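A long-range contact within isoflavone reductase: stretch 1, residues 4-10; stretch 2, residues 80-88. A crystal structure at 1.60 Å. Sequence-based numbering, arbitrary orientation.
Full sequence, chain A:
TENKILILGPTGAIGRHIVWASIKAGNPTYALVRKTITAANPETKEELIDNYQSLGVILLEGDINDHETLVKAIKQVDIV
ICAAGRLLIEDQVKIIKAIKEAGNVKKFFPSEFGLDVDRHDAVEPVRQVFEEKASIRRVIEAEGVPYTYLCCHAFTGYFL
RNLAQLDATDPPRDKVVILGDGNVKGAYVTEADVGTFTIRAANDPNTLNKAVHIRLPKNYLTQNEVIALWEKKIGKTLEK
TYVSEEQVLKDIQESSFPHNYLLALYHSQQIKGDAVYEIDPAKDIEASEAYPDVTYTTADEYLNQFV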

# COMPACT_ATOMS: atom_id res chain seq x y z
N LYS A 4 20.58 0.79 6.66
CA LYS A 4 20.63 1.42 5.35
C LYS A 4 19.43 0.85 4.60
O LYS A 4 19.33 -0.36 4.43
CB LYS A 4 21.93 1.07 4.64
CG LYS A 4 23.16 1.70 5.31
CD LYS A 4 24.46 1.28 4.63
CE LYS A 4 24.71 -0.21 4.79
NZ LYS A 4 26.03 -0.62 4.22
N ILE A 5 18.53 1.73 4.17
CA ILE A 5 17.30 1.32 3.49
C ILE A 5 17.27 1.66 2.00
O ILE A 5 17.44 2.81 1.61
CB ILE A 5 16.07 1.97 4.18
CG1 ILE A 5 16.06 1.60 5.67
CG2 ILE A 5 14.77 1.51 3.51
CD1 ILE A 5 14.95 2.26 6.47
N LEU A 6 17.04 0.63 1.18
CA LEU A 6 16.96 0.79 -0.27
C LEU A 6 15.51 0.68 -0.72
O LEU A 6 14.83 -0.29 -0.40
CB LEU A 6 17.78 -0.30 -0.97
CG LEU A 6 17.64 -0.36 -2.50
CD1 LEU A 6 18.15 0.93 -3.12
CD2 LEU A 6 18.42 -1.56 -3.03
N ILE A 7 15.05 1.68 -1.46
CA ILE A 7 13.68 1.70 -1.95
C ILE A 7 13.63 1.46 -3.46
O ILE A 7 14.21 2.22 -4.24
CB ILE A 7 12.99 3.05 -1.67
CG1 ILE A 7 12.93 3.30 -0.16
CG2 ILE A 7 11.60 3.08 -2.30
CD1 ILE A 7 12.30 2.17 0.61
N LEU A 8 12.95 0.39 -3.86
CA LEU A 8 12.76 0.08 -5.27
C LEU A 8 11.43 0.74 -5.62
O LEU A 8 10.50 0.74 -4.80
CB LEU A 8 12.69 -1.44 -5.46
CG LEU A 8 13.82 -2.23 -4.79
CD1 LEU A 8 13.61 -3.72 -5.02
CD2 LEU A 8 15.17 -1.79 -5.32
N GLY A 9 11.34 1.31 -6.82
CA GLY A 9 10.14 2.03 -7.24
C GLY A 9 10.03 3.31 -6.42
O GLY A 9 8.93 3.72 -6.04
N PRO A 10 11.16 3.99 -6.16
CA PRO A 10 11.18 5.22 -5.36
C PRO A 10 10.37 6.42 -5.85
O PRO A 10 9.98 7.27 -5.04
CB PRO A 10 12.67 5.52 -5.26
CG PRO A 10 13.18 5.07 -6.58
CD PRO A 10 12.48 3.74 -6.77
N VAL A 80 15.60 -3.86 2.16
CA VAL A 80 15.12 -3.65 0.80
C VAL A 80 13.60 -3.56 0.81
O VAL A 80 12.92 -4.45 1.32
CB VAL A 80 15.56 -4.81 -0.12
CG1 VAL A 80 15.03 -4.60 -1.52
CG2 VAL A 80 17.07 -4.93 -0.13
N ILE A 81 13.08 -2.47 0.26
CA ILE A 81 11.64 -2.25 0.20
C ILE A 81 11.17 -2.14 -1.24
O ILE A 81 11.61 -1.26 -1.97
CB ILE A 81 11.24 -0.96 0.93
CG1 ILE A 81 11.69 -1.04 2.40
CG2 ILE A 81 9.74 -0.74 0.83
CD1 ILE A 81 11.42 0.21 3.21
N CYS A 82 10.30 -3.06 -1.66
CA CYS A 82 9.77 -3.01 -3.02
C CYS A 82 8.44 -2.27 -2.97
O CYS A 82 7.39 -2.85 -2.69
CB CYS A 82 9.56 -4.43 -3.56
SG CYS A 82 9.23 -4.44 -5.33
N ALA A 83 8.49 -0.97 -3.24
CA ALA A 83 7.30 -0.13 -3.20
C ALA A 83 6.35 -0.47 -4.34
O ALA A 83 6.76 -0.59 -5.49
CB ALA A 83 7.69 1.34 -3.27
N ALA A 84 5.07 -0.62 -4.00
CA ALA A 84 4.05 -0.95 -4.99
C ALA A 84 3.95 0.15 -6.04
O ALA A 84 4.07 1.34 -5.73
CB ALA A 84 2.71 -1.16 -4.31
N GLY A 85 3.72 -0.26 -7.28
CA GLY A 85 3.60 0.70 -8.37
C GLY A 85 3.77 0.06 -9.74
O GLY A 85 3.13 -0.94 -10.05
N ARG A 86 4.65 0.64 -10.55
CA ARG A 86 4.92 0.17 -11.91
C ARG A 86 5.53 -1.23 -11.97
O ARG A 86 5.27 -1.98 -12.91
CB ARG A 86 5.87 1.14 -12.62
CG ARG A 86 6.19 0.75 -14.06
CD ARG A 86 7.19 1.72 -14.70
NE ARG A 86 8.56 1.47 -14.27
CZ ARG A 86 9.29 0.44 -14.68
NH1 ARG A 86 10.54 0.28 -14.25
NH2 ARG A 86 8.78 -0.44 -15.53
N LEU A 87 6.34 -1.57 -10.98
CA LEU A 87 6.99 -2.88 -10.96
C LEU A 87 5.97 -4.02 -10.95
O LEU A 87 4.96 -3.95 -10.25
CB LEU A 87 7.91 -3.00 -9.74
CG LEU A 87 9.02 -1.95 -9.64
CD1 LEU A 87 9.78 -2.12 -8.33
CD2 LEU A 87 9.97 -2.08 -10.83
N LEU A 88 6.23 -5.06 -11.74
CA LEU A 88 5.35 -6.22 -11.81
C LEU A 88 5.52 -7.09 -10.58
O LEU A 88 6.64 -7.33 -10.12
CB LEU A 88 5.66 -7.05 -13.05
CG LEU A 88 5.39 -6.38 -14.40
CD1 LEU A 88 5.89 -7.29 -15.51
CD2 LEU A 88 3.91 -6.10 -14.54
O HOH W 1 6.14 3.28 -5.67

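Residues 5-8 form a strand that runs parallel to the end of another, residues 80-82, in one sheet. Their axes come within 4.8 Å, and their N-to-C directions differ by 19°. Leu-6 pairs with Val-80, Ile-7 with Ile-81, and Leu-8 with Cys-82. Residues that touch are at least 72 positions apart in the sequence. The two stretches bury 439 Å² between them, and Leu-8, Ile-81 and Val-80 are the most covered.

Leu-8 contributes most, with 81 Å² covered. Both its backbone polar groups are used. Leu-8 N donates to Ile-81 O at 2.8 Å, and the N-H...O angle of 173° is almost straight. Leu-8 O accepts from Ala-83 N at 3.1 Å, with a more bent angle of 148°. The side chain lies on the same face of the sheet as those of Leu-6, Val-80 and Cys-82. Leu-8 CD1 packs on Val-80 CG1 at 3.9 Å and is 4.4 Å from Cys-82 CB. Leu-8 CB meets Leu-87 CD1 at 4.1 Å, so the apolar surface continues past the end of the second strand.

Ile-81, with 78 Å² covered, bonds to both flanks of Ile-7. Ile-81 N donates to Leu-6 O at 2.9 Å, with an N-H...O angle of 165°; Ile-81 O receives the bond from Leu-8 N. This is the usual parallel pattern, in which one residue bonds to the two that flank its partner. The side chain of Ile-81 shares the opposite face with Ile-7. Ile-7 CD1 comes to 3.3 Å from Ile-81 CB, a very close contact. Chi2 of Ile-7 is m, and the end of its side chain lies nearer the second strand than its CB direction suggests. Farther out, Ile-81 CD1 reaches Ile-5 CG2 at 3.6 Å. These groups are apolar and buried, so they pack without needing polar partners.

Val-80 has 59 Å² covered. Besides its side-chain contact with Leu-8, Val-80 CA approaches Leu-6 O at 3.6 Å in a CA-H...O contact. The same oxygen therefore takes the hydrogen bond from Ile-81 N and this longer contact.

Just past the strands, Gly-9 still lies beside Ala-83, and Leu-87 comes back toward the first stretch. Gly-9 has a positive phi of 69°, which favours glycine. A CB on Gly-9 would point toward the second stretch and sit tight against Ala-83 O, at 3.2 Å. Leu-87 CD1 lies 4.1 Å from Gly-9 N. Water 1 donates to Gly-9 O and to Ala-84 O, each at 2.8 Å from the water O, and so links two carbonyls that could not bond to each other.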